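Side-chain contacts in GTPase-activating protein GYP1 (PDB 1FKM), which stimulates GTP hydrolysis by Ypt/Rab GTPases such as YPT1 and YPT7, supplying arginine and glutamine fingers in trans through its TBC domain: residues Ser208-Arg213 and Val331-Leu336; Glu225-Ile230 and Glu350-Leu355; Ile251-Thr256 and Thr366-Leu371. One frame throughout, in Å; residues are numbered along the deposited sequence. Where two conformers were deposited one is given.

Contact 1 of 3, residues Ser208-Arg213 and Val331-Leu336; sequences SQLVKR and VCAAFL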
loop_
_atom_site.group_PDB
_atom_site.type_symbol
_atom_site.label_atom_id
_atom_site.label_comp_id
_atom_site.label_asym_id
_atom_site.label_seq_id
_atom_site.Cartn_x
_atom_site.Cartn_y
_atom_site.Cartn_z
ATOM N N SER A 208 10.000 -7.617 17.357
ATOM C CA SER A 208 10.828 -7.560 18.555
ATOM C C SER A 208 11.544 -8.892 18.780
ATOM O O SER A 208 12.743 -8.928 19.076
ATOM C CB SER A 208 9.943 -7.237 19.765
ATOM O OG SER A 208 10.717 -7.106 20.938
ATOM N N GLN A 209 10.796 -9.983 18.643
ATOM C CA GLN A 209 11.336 -11.326 18.837
ATOM C C GLN A 209 12.329 -11.696 17.744
ATOM O O GLN A 209 13.343 -12.349 18.004
ATOM C CB GLN A 209 10.202 -12.354 18.858
ATOM C CG GLN A 209 9.283 -12.267 20.073
ATOM C CD GLN A 209 9.965 -12.690 21.362
ATOM O OE1 GLN A 209 10.867 -12.013 21.856
ATOM N NE2 GLN A 209 9.538 -13.822 21.913
ATOM N N LEU A 210 12.028 -11.286 16.520
ATOM C CA LEU A 210 12.895 -11.568 15.383
ATOM C C LEU A 210 14.256 -10.907 15.591
ATOM O O LEU A 210 15.295 -11.545 15.429
ATOM C CB LEU A 210 12.271 -11.027 14.094
ATOM C CG LEU A 210 12.193 -11.933 12.865
ATOM C CD1 LEU A 210 11.831 -11.075 11.653
ATOM C CD2 LEU A 210 13.519 -12.654 12.634
ATOM N N VAL A 211 14.241 -9.627 15.949
ATOM C CA VAL A 211 15.476 -8.881 16.160
ATOM C C VAL A 211 16.269 -9.423 17.341
ATOM O O VAL A 211 17.501 -9.439 17.317
ATOM C CB VAL A 211 15.186 -7.379 16.360
ATOM C CG1 VAL A 211 16.483 -6.620 16.607
ATOM C CG2 VAL A 211 14.482 -6.833 15.126
ATOM N N LYS A 212 15.567 -9.872 18.373
ATOM C CA LYS A 212 16.234 -10.434 19.536
ATOM C C LYS A 212 16.998 -11.675 19.073
ATOM O O LYS A 212 18.049 -12.017 19.618
ATOM C CB LYS A 212 15.210 -10.822 20.606
ATOM C CG LYS A 212 15.838 -11.360 21.880
ATOM C CD LYS A 212 14.787 -11.743 22.905
ATOM C CE LYS A 212 15.436 -12.296 24.166
ATOM N NZ LYS A 212 14.429 -12.702 25.185
ATOM N N ARG A 213 16.458 -12.327 18.046
ATOM C CA ARG A 213 17.040 -13.536 17.465
ATOM C C ARG A 213 18.270 -13.313 16.588
ATOM O O ARG A 213 19.292 -13.964 16.785
ATOM C CB ARG A 213 15.987 -14.269 16.628
ATOM C CG ARG A 213 15.311 -15.450 17.303
ATOM C CD ARG A 213 14.100 -15.904 16.484
ATOM N NE ARG A 213 13.600 -17.218 16.881
ATOM C CZ ARG A 213 14.184 -18.369 16.563
ATOM N NH1 ARG A 213 15.294 -18.378 15.836
ATOM N NH2 ARG A 213 13.658 -19.515 16.971
ATOM N N VAL A 331 10.628 -7.633 6.165
ATOM C CA VAL A 331 11.107 -6.429 5.494
ATOM C C VAL A 331 11.472 -5.403 6.576
ATOM O O VAL A 331 12.488 -4.712 6.473
ATOM C CB VAL A 331 10.022 -5.828 4.563
ATOM C CG1 VAL A 331 10.462 -4.463 4.043
ATOM C CG2 VAL A 331 9.766 -6.766 3.400
ATOM N N CYS A 332 10.642 -5.304 7.613
ATOM C CA CYS A 332 10.908 -4.364 8.699
ATOM C C CYS A 332 12.176 -4.742 9.455
ATOM O O CYS A 332 12.944 -3.872 9.859
ATOM C CB CYS A 332 9.730 -4.307 9.673
ATOM S SG CYS A 332 8.295 -3.401 9.043
ATOM N N ALA A 333 12.392 -6.037 9.649
ATOM C CA ALA A 333 13.586 -6.499 10.351
ATOM C C ALA A 333 14.839 -6.181 9.528
ATOM O O ALA A 333 15.830 -5.679 10.062
ATOM C CB ALA A 333 13.491 -8.007 10.615
ATOM N N ALA A 334 14.794 -6.463 8.229
ATOM C CA ALA A 334 15.938 -6.196 7.360
ATOM C C ALA A 334 16.210 -4.696 7.265
ATOM O O ALA A 334 17.366 -4.267 7.203
ATOM C CB ALA A 334 15.692 -6.783 5.967
ATOM N N PHE A 335 15.140 -3.903 7.259
ATOM C CA PHE A 335 15.241 -2.447 7.184
ATOM C C PHE A 335 15.963 -1.937 8.430
ATOM O O PHE A 335 16.938 -1.183 8.336
ATOM C CB PHE A 335 13.835 -1.833 7.103
ATOM C CG PHE A 335 13.821 -0.331 6.950
ATOM C CD1 PHE A 335 14.486 0.285 5.892
ATOM C CD2 PHE A 335 13.095 0.462 7.833
ATOM C CE1 PHE A 335 14.421 1.675 5.716
ATOM C CE2 PHE A 335 13.025 1.849 7.661
ATOM C CZ PHE A 335 13.689 2.450 6.599
ATOM N N LEU A 336 15.478 -2.364 9.593
ATOM C CA LEU A 336 16.065 -1.964 10.865
ATOM C C LEU A 336 17.522 -2.392 10.986
ATOM O O LEU A 336 18.382 -1.583 11.327
ATOM C CB LEU A 336 15.276 -2.568 12.029
ATOM C CG LEU A 336 15.797 -2.252 13.439
ATOM C CD1 LEU A 336 15.762 -0.738 13.686
ATOM C CD2 LEU A 336 14.944 -2.976 14.464
#

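Contact 2 of 3, residues Glu225-Ile230 and Glu350-Leu355; sequences EHVEFI and ETITFL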
loop_
_atom_site.group_PDB
_atom_site.type_symbol
_atom_site.label_atom_id
_atom_site.label_comp_id
_atom_site.label_asym_id
_atom_site.label_seq_id
_atom_site.Cartn_x
_atom_site.Cartn_y
_atom_site.Cartn_z
ATOM N N GLU A 225 18.830 1.480 26.549
ATOM C CA GLU A 225 18.438 2.854 26.240
ATOM C C GLU A 225 16.929 3.058 26.340
ATOM O O GLU A 225 16.413 4.117 25.978
ATOM C CB GLU A 225 18.906 3.237 24.832
ATOM C CG GLU A 225 20.416 3.259 24.654
ATOM C CD GLU A 225 21.104 4.198 25.631
ATOM O OE1 GLU A 225 20.623 5.339 25.798
ATOM O OE2 GLU A 225 22.130 3.797 26.224
ATOM N N HIS A 226 16.242 2.039 26.848
ATOM C CA HIS A 226 14.789 2.018 26.996
ATOM C C HIS A 226 14.023 2.377 25.720
ATOM O O HIS A 226 13.043 3.125 25.749
ATOM C CB HIS A 226 14.314 2.892 28.178
ATOM C CG HIS A 226 14.702 4.336 28.088
ATOM N ND1 HIS A 226 15.974 4.785 28.371
ATOM C CD2 HIS A 226 13.979 5.433 27.763
ATOM C CE1 HIS A 226 16.018 6.098 28.227
ATOM N NE2 HIS A 226 14.820 6.516 27.857
ATOM N N VAL A 227 14.480 1.825 24.599
ATOM C CA VAL A 227 13.830 2.036 23.313
ATOM C C VAL A 227 12.841 0.881 23.162
ATOM O O VAL A 227 13.234 -0.281 23.183
ATOM C CB VAL A 227 14.835 1.992 22.136
ATOM C CG1 VAL A 227 14.080 1.934 20.802
ATOM C CG2 VAL A 227 15.728 3.223 22.168
ATOM N N GLU A 228 11.560 1.204 23.027
ATOM C CA GLU A 228 10.529 0.184 22.869
ATOM C C GLU A 228 10.178 0.095 21.388
ATOM O O GLU A 228 9.997 1.111 20.741
ATOM C CB GLU A 228 9.285 0.566 23.673
ATOM C CG GLU A 228 9.558 0.827 25.146
ATOM C CD GLU A 228 8.295 1.141 25.933
ATOM O OE1 GLU A 228 7.189 1.068 25.354
ATOM O OE2 GLU A 228 8.409 1.459 27.136
ATOM N N PHE A 229 10.083 -1.114 20.847
ATOM C CA PHE A 229 9.762 -1.247 19.432
ATOM C C PHE A 229 8.502 -0.490 19.021
ATOM O O PHE A 229 8.441 0.067 17.931
ATOM C CB PHE A 229 9.649 -2.724 19.047
ATOM C CG PHE A 229 10.985 -3.389 18.838
ATOM C CD1 PHE A 229 11.795 -3.711 19.925
ATOM C CD2 PHE A 229 11.449 -3.657 17.552
ATOM C CE1 PHE A 229 13.054 -4.291 19.735
ATOM C CE2 PHE A 229 12.706 -4.236 17.349
ATOM C CZ PHE A 229 13.510 -4.552 18.444
ATOM N N ILE A 230 7.507 -0.450 19.898
ATOM C CA ILE A 230 6.268 0.253 19.583
ATOM C C ILE A 230 6.508 1.737 19.268
ATOM O O ILE A 230 5.804 2.327 18.447
ATOM C CB ILE A 230 5.252 0.139 20.751
ATOM C CG1 ILE A 230 3.863 0.594 20.291
ATOM C CG2 ILE A 230 5.701 0.993 21.927
ATOM C CD1 ILE A 230 3.195 -0.357 19.321
ATOM N N GLU A 350 17.917 10.146 20.147
ATOM C CA GLU A 350 18.551 10.044 18.840
ATOM C C GLU A 350 17.961 8.892 18.035
ATOM O O GLU A 350 17.720 9.026 16.835
ATOM C CB GLU A 350 20.061 9.855 19.004
ATOM C CG GLU A 350 20.697 10.934 19.868
ATOM C CD GLU A 350 22.170 10.699 20.136
ATOM O OE1 GLU A 350 22.549 9.548 20.435
ATOM O OE2 GLU A 350 22.948 11.674 20.062
ATOM N N THR A 351 17.721 7.773 18.711
ATOM C CA THR A 351 17.166 6.579 18.084
ATOM C C THR A 351 15.755 6.805 17.542
ATOM O O THR A 351 15.483 6.525 16.371
ATOM C CB THR A 351 17.149 5.396 19.083
ATOM O OG1 THR A 351 18.494 5.025 19.407
ATOM C CG2 THR A 351 16.442 4.190 18.484
ATOM N N ILE A 352 14.861 7.313 18.385
ATOM C CA ILE A 352 13.481 7.560 17.967
ATOM C C ILE A 352 13.431 8.540 16.801
ATOM O O ILE A 352 12.722 8.315 15.819
ATOM C CB ILE A 352 12.622 8.120 19.127
ATOM C CG1 ILE A 352 12.671 7.160 20.319
ATOM C CG2 ILE A 352 11.178 8.306 18.673
ATOM C CD1 ILE A 352 12.275 5.727 19.987
ATOM N N THR A 353 14.186 9.629 16.913
ATOM C CA THR A 353 14.235 10.629 15.857
ATOM C C THR A 353 14.693 9.985 14.547
ATOM O O THR A 353 14.094 10.204 13.495
ATOM C CB THR A 353 15.215 11.770 16.220
ATOM O OG1 THR A 353 14.734 12.463 17.376
ATOM C CG2 THR A 353 15.350 12.754 15.064
ATOM N N PHE A 354 15.751 9.183 14.627
ATOM C CA PHE A 354 16.313 8.507 13.457
ATOM C C PHE A 354 15.362 7.509 12.793
ATOM O O PHE A 354 15.181 7.534 11.576
ATOM C CB PHE A 354 17.604 7.777 13.841
ATOM C CG PHE A 354 18.298 7.115 12.679
ATOM C CD1 PHE A 354 19.172 7.834 11.871
ATOM C CD2 PHE A 354 18.066 5.777 12.384
ATOM C CE1 PHE A 354 19.808 7.227 10.785
ATOM C CE2 PHE A 354 18.696 5.159 11.299
ATOM C CZ PHE A 354 19.569 5.887 10.501
ATOM N N LEU A 355 14.763 6.626 13.586
ATOM C CA LEU A 355 13.862 5.618 13.042
ATOM C C LEU A 355 12.521 6.152 12.550
ATOM O O LEU A 355 11.807 5.454 11.828
ATOM C CB LEU A 355 13.648 4.503 14.067
ATOM C CG LEU A 355 14.937 3.725 14.351
ATOM C CD1 LEU A 355 14.706 2.718 15.464
ATOM C CD2 LEU A 355 15.412 3.035 13.070
#

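Contact 3 of 3, residues Ile251-Thr256 and Thr366-Leu371; sequences IRMWDT and TDIEML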
loop_
_atom_site.group_PDB
_atom_site.type_symbol
_atom_site.label_atom_id
_atom_site.label_comp_id
_atom_site.label_asym_id
_atom_site.label_seq_id
_atom_site.Cartn_x
_atom_site.Cartn_y
_atom_site.Cartn_z
ATOM N N ILE A 251 5.677 2.621 -4.216
ATOM C CA ILE A 251 5.051 2.001 -5.382
ATOM C C ILE A 251 5.846 0.786 -5.853
ATOM O O ILE A 251 5.282 -0.283 -6.098
ATOM C CB ILE A 251 4.917 3.013 -6.553
ATOM C CG1 ILE A 251 4.038 4.193 -6.127
ATOM C CG2 ILE A 251 4.324 2.330 -7.778
ATOM C CD1 ILE A 251 2.669 3.790 -5.647
ATOM N N ARG A 252 7.158 0.947 -5.972
ATOM C CA ARG A 252 8.017 -0.148 -6.406
ATOM C C ARG A 252 7.961 -1.311 -5.421
ATOM O O ARG A 252 7.915 -2.472 -5.822
ATOM C CB ARG A 252 9.459 0.337 -6.569
ATOM C CG ARG A 252 10.463 -0.781 -6.811
ATOM C CD ARG A 252 10.186 -1.569 -8.088
ATOM N NE ARG A 252 11.146 -2.664 -8.212
ATOM C CZ ARG A 252 11.059 -3.814 -7.554
ATOM N NH1 ARG A 252 10.040 -4.036 -6.731
ATOM N NH2 ARG A 252 12.012 -4.725 -7.683
HETATM N N MSE A 253 7.967 -0.999 -4.133
HETATM C CA MSE A 253 7.889 -2.033 -3.100
HETATM C C MSE A 253 6.611 -2.845 -3.248
HETATM O O MSE A 253 6.612 -4.073 -3.087
HETATM C CB MSE A 253 7.873 -1.409 -1.705
HETATM C CG MSE A 253 9.155 -0.754 -1.274
HETATM SE SE MSE A 253 8.921 0.020 0.481
HETATM C CE MSE A 253 8.499 -1.597 1.453
ATOM N N TRP A 254 5.510 -2.156 -3.529
ATOM C CA TRP A 254 4.230 -2.845 -3.681
ATOM C C TRP A 254 4.186 -3.839 -4.840
ATOM O O TRP A 254 3.415 -4.795 -4.792
ATOM C CB TRP A 254 3.087 -1.824 -3.764
ATOM C CG TRP A 254 2.720 -1.299 -2.393
ATOM C CD1 TRP A 254 3.575 -1.073 -1.349
ATOM C CD2 TRP A 254 1.416 -0.927 -1.925
ATOM N NE1 TRP A 254 2.887 -0.588 -0.263
ATOM C CE2 TRP A 254 1.560 -0.486 -0.589
ATOM C CE3 TRP A 254 0.139 -0.923 -2.505
ATOM C CZ2 TRP A 254 0.473 -0.046 0.179
ATOM C CZ3 TRP A 254 -0.943 -0.484 -1.738
ATOM C CH2 TRP A 254 -0.764 -0.053 -0.412
ATOM N N ASP A 255 5.004 -3.635 -5.872
ATOM C CA ASP A 255 5.036 -4.594 -6.986
ATOM C C ASP A 255 5.415 -5.942 -6.372
ATOM O O ASP A 255 4.840 -6.987 -6.697
ATOM C CB ASP A 255 6.125 -4.269 -8.023
ATOM C CG ASP A 255 5.885 -2.981 -8.784
ATOM O OD1 ASP A 255 4.744 -2.478 -8.828
ATOM O OD2 ASP A 255 6.873 -2.478 -9.368
ATOM N N THR A 256 6.411 -5.904 -5.492
ATOM C CA THR A 256 6.900 -7.109 -4.841
ATOM C C THR A 256 5.954 -7.628 -3.766
ATOM O O THR A 256 5.736 -8.837 -3.670
ATOM C CB THR A 256 8.306 -6.887 -4.243
ATOM O OG1 THR A 256 9.210 -6.530 -5.294
ATOM C CG2 THR A 256 8.816 -8.167 -3.562
ATOM N N THR A 366 18.000 -0.055 -6.808
ATOM C CA THR A 366 18.978 -0.995 -6.271
ATOM C C THR A 366 18.831 -1.179 -4.764
ATOM O O THR A 366 18.894 -2.299 -4.252
ATOM C CB THR A 366 20.414 -0.524 -6.568
ATOM O OG1 THR A 366 20.546 -0.252 -7.969
ATOM C CG2 THR A 366 21.415 -1.594 -6.172
ATOM N N ASP A 367 18.642 -0.070 -4.058
ATOM C CA ASP A 367 18.489 -0.091 -2.607
ATOM C C ASP A 367 17.236 -0.852 -2.167
ATOM O O ASP A 367 17.283 -1.659 -1.237
ATOM C CB ASP A 367 18.416 1.345 -2.076
ATOM C CG ASP A 367 19.649 2.166 -2.430
ATOM O OD1 ASP A 367 20.771 1.620 -2.385
ATOM O OD2 ASP A 367 19.494 3.365 -2.745
ATOM N N ILE A 368 16.126 -0.588 -2.850
ATOM C CA ILE A 368 14.846 -1.221 -2.542
ATOM C C ILE A 368 14.874 -2.710 -2.871
ATOM O O ILE A 368 14.394 -3.542 -2.100
ATOM C CB ILE A 368 13.708 -0.582 -3.363
ATOM C CG1 ILE A 368 13.802 0.939 -3.285
ATOM C CG2 ILE A 368 12.361 -1.054 -2.845
ATOM C CD1 ILE A 368 12.942 1.646 -4.301
ATOM N N GLU A 369 15.445 -3.031 -4.024
ATOM C CA GLU A 369 15.525 -4.414 -4.497
ATOM C C GLU A 369 16.380 -5.240 -3.534
ATOM O O GLU A 369 16.093 -6.415 -3.280
ATOM C CB GLU A 369 16.121 -4.434 -5.910
ATOM C CG GLU A 369 16.005 -5.753 -6.661
ATOM C CD GLU A 369 16.931 -6.826 -6.123
ATOM O OE1 GLU A 369 18.074 -6.491 -5.748
ATOM O OE2 GLU A 369 16.524 -8.007 -6.090
HETATM N N MSE A 370 17.420 -4.619 -2.984
HETATM C CA MSE A 370 18.308 -5.305 -2.045
HETATM C C MSE A 370 17.578 -5.644 -0.746
HETATM O O MSE A 370 17.717 -6.747 -0.210
HETATM C CB MSE A 370 19.526 -4.429 -1.732
HETATM C CG MSE A 370 20.587 -5.111 -0.879
HETATM SE SE MSE A 370 22.159 -4.001 -0.609
HETATM C CE MSE A 370 22.551 -3.622 -2.468
ATOM N N LEU A 371 16.804 -4.688 -0.241
ATOM C CA LEU A 371 16.045 -4.881 0.994
ATOM C C LEU A 371 15.027 -6.013 0.845
ATOM O O LEU A 371 14.943 -6.913 1.685
ATOM C CB LEU A 371 15.316 -3.583 1.368
ATOM C CG LEU A 371 14.352 -3.626 2.559
ATOM C CD1 LEU A 371 15.109 -3.956 3.833
ATOM C CD2 LEU A 371 13.659 -2.282 2.702
#

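Contact 1 of 3, residues Ser208-Arg213 and Val331-Leu336
Leu-210 reaches Ala-333 with a single branch, CD1, as the distances along its side chain demonstrate. CB leaves the helix pointing at segment 331-336 but is still 4.8 Å from Ala-333 CB. CG brings the chain hardly any nearer, at 4.7 Å from Ala-333 CB, because the next bond runs alongside the gap rather than across it. The closing step is made by CD1, which meets Ala-333 CB at 3.6 Å, methyl against methyl. CD2 is turned off to the side and ends 5.1 Å from Ala-333 CB. The first torsion, chi1 -132°, lies well away from a staggered value, which may reflect strain or some uncertainty in how the side chain was placed.

The two segments belong to helix 198-214 and helix 324-338 of the all-helical TBC domain. Their closest CA atoms, those of Val-211 and Ala-333, are 6.6 Å apart, an approach that the small side chain of Ala-333 allows. One residue on from Leu-210, Val-211 supplies the second touch. Its CG2, the branch beside the backbone N, meets Leu-336 CD2 at 3.9 Å, and the two side chains cross at about a right angle. Leu-336 has CG anti to its own backbone N (chi1 179°), which extends the chain toward the valine. All four residues are buried, and the contact across the helices is entirely aliphatic. Trp-236 of helix 230-238 packs on Leu-336 beyond the interface, whereas Leu-371 of helix 365-382 lies against the neighbouring Ala-334 on helix 324-338.

Contact 2 of 3, residues Glu225-Ile230 and Glu350-Leu355
A Schellman motif that ends helix 216-224 presents Val-227 to Thr-351 and Ile-352 of helix 348-355. Two backbone bonds define the motif, from Val-227 N to Phe-222 O and from His-226 N to Gln-223 O; His-226, at the C-prime position, has the positive phi of 51°, a left-handed conformation that ends the helix. Val-227 follows it, with its side chain directed at helix 348-355.

Both valine methyls bear on the same threonine methyl. Val-227 CG2 lies 3.9 Å from Thr-351 CG2. Val-227 CG1 lies 4.0 Å from that same Thr-351 CG2. The threonine methyl is thus received by the fork of the valine. The rotamer of Thr-351 separates the two chemistries: CG2 stands anti to the backbone N (chi1 -66°, measured to OG1), facing the valine, while OG1 is hydrogen-bonded to the backbone oxygen of Asp-347, one turn earlier. The polar atom of this buried residue is therefore satisfied by the residue that immediately precedes its helix.

A looser apolar touch flanks the first, Val-227 CG1 to Ile-352 CD1 at 4.3 Å. The isoleucine's CB does not point at the loop; the far end of its chain makes the approach. Phe-222 also packs on both Val-227 and Thr-351, and Phe-232 of helix 230-238 lies against Val-227. The pairing of Val-227 with Phe-222 is the apolar contact between C-double-prime and the residue four positions before C-prime that commonly accompanies a Schellman motif.

Contact 3 of 3, residues Ile251-Thr256 and Thr366-Leu371
Met-253, a selenomethionine in this crystal, and Ile-368 make the tightest touch: in the isoleucine conformer given, Met-253 CG meets Ile-368 CG2 at 3.6 Å, with the two side chains crossing at about a right angle. The isoleucine methyl therefore meets the stem of the methionine rather than its selenium. In the same conformer, Ile-368 CD1 reaches back to Arg-252 CG at 4.3 Å, adding the arginine's aliphatic stem to the apolar surface. A second conformer of Ile-368 was deposited, so both contacts are less certain.

Further out, Arg-252 NH2 comes within 4.2 Å of Glu-369 CG, which approaches the guanidinium obliquely. This is not an ion pair: the nearest charged atoms, Arg-252 NH2 and Glu-369 OE2, are 5.8 Å apart, although the opposite charges may still attract weakly. The arginine is held elsewhere. Its NH1 donates to Thr-256 OG1 one turn later, at 3.0 Å and a nearly straight 161°, with the acceptor at the guanidinium edge and in its plane. A bend at chi2 (61°) turns the chain along its own helix, where NH1 meets Thr-256 OG1. NE forms a salt bridge with Glu-365 OE1, which probably balances the buried charge from the first residue of helix 365-382. Thr-256 OG1 is in turn hydrogen-bonded to Trp-31 O, a second-shell tie that helps position the acceptor.

The segments' axes pass 10.3 Å apart with their N-to-C directions 32° apart, a roughly parallel helix-helix packing inside the all-helical Ypt/Rab-GAP (TBC) domain. Helix 247-261 has helices 39-46 and 133-145 against Ile-251, and Trp-254 also packs on the latter; across the interface, Leu-371 carries helix 365-382 onto helix 324-338.

All three contacts are buried, and each joins a different pair of elements: helices 198-214 and 324-338, segment 225-230 and helix 348-355, helices 247-261 and 365-382. The centre of contact 3 lies about 13 Å from the centre of the chain, against about 20 Å and about 25 Å for contacts 1 and 2. Contacts 1 and 2 form one continuous apolar region, since Phe-229 CE2 lies 3.9 Å from both Val-211 CG2 and Leu-336 CD2. Helix 324-338 also meets helix 365-382 through Leu-371, linking contact 3 to contact 1 but not to contact 2. Contact 1 is aliphatic, contact 2 adds a threonine whose hydroxyl is bonded locally, and contact 3 alone includes a buried charge.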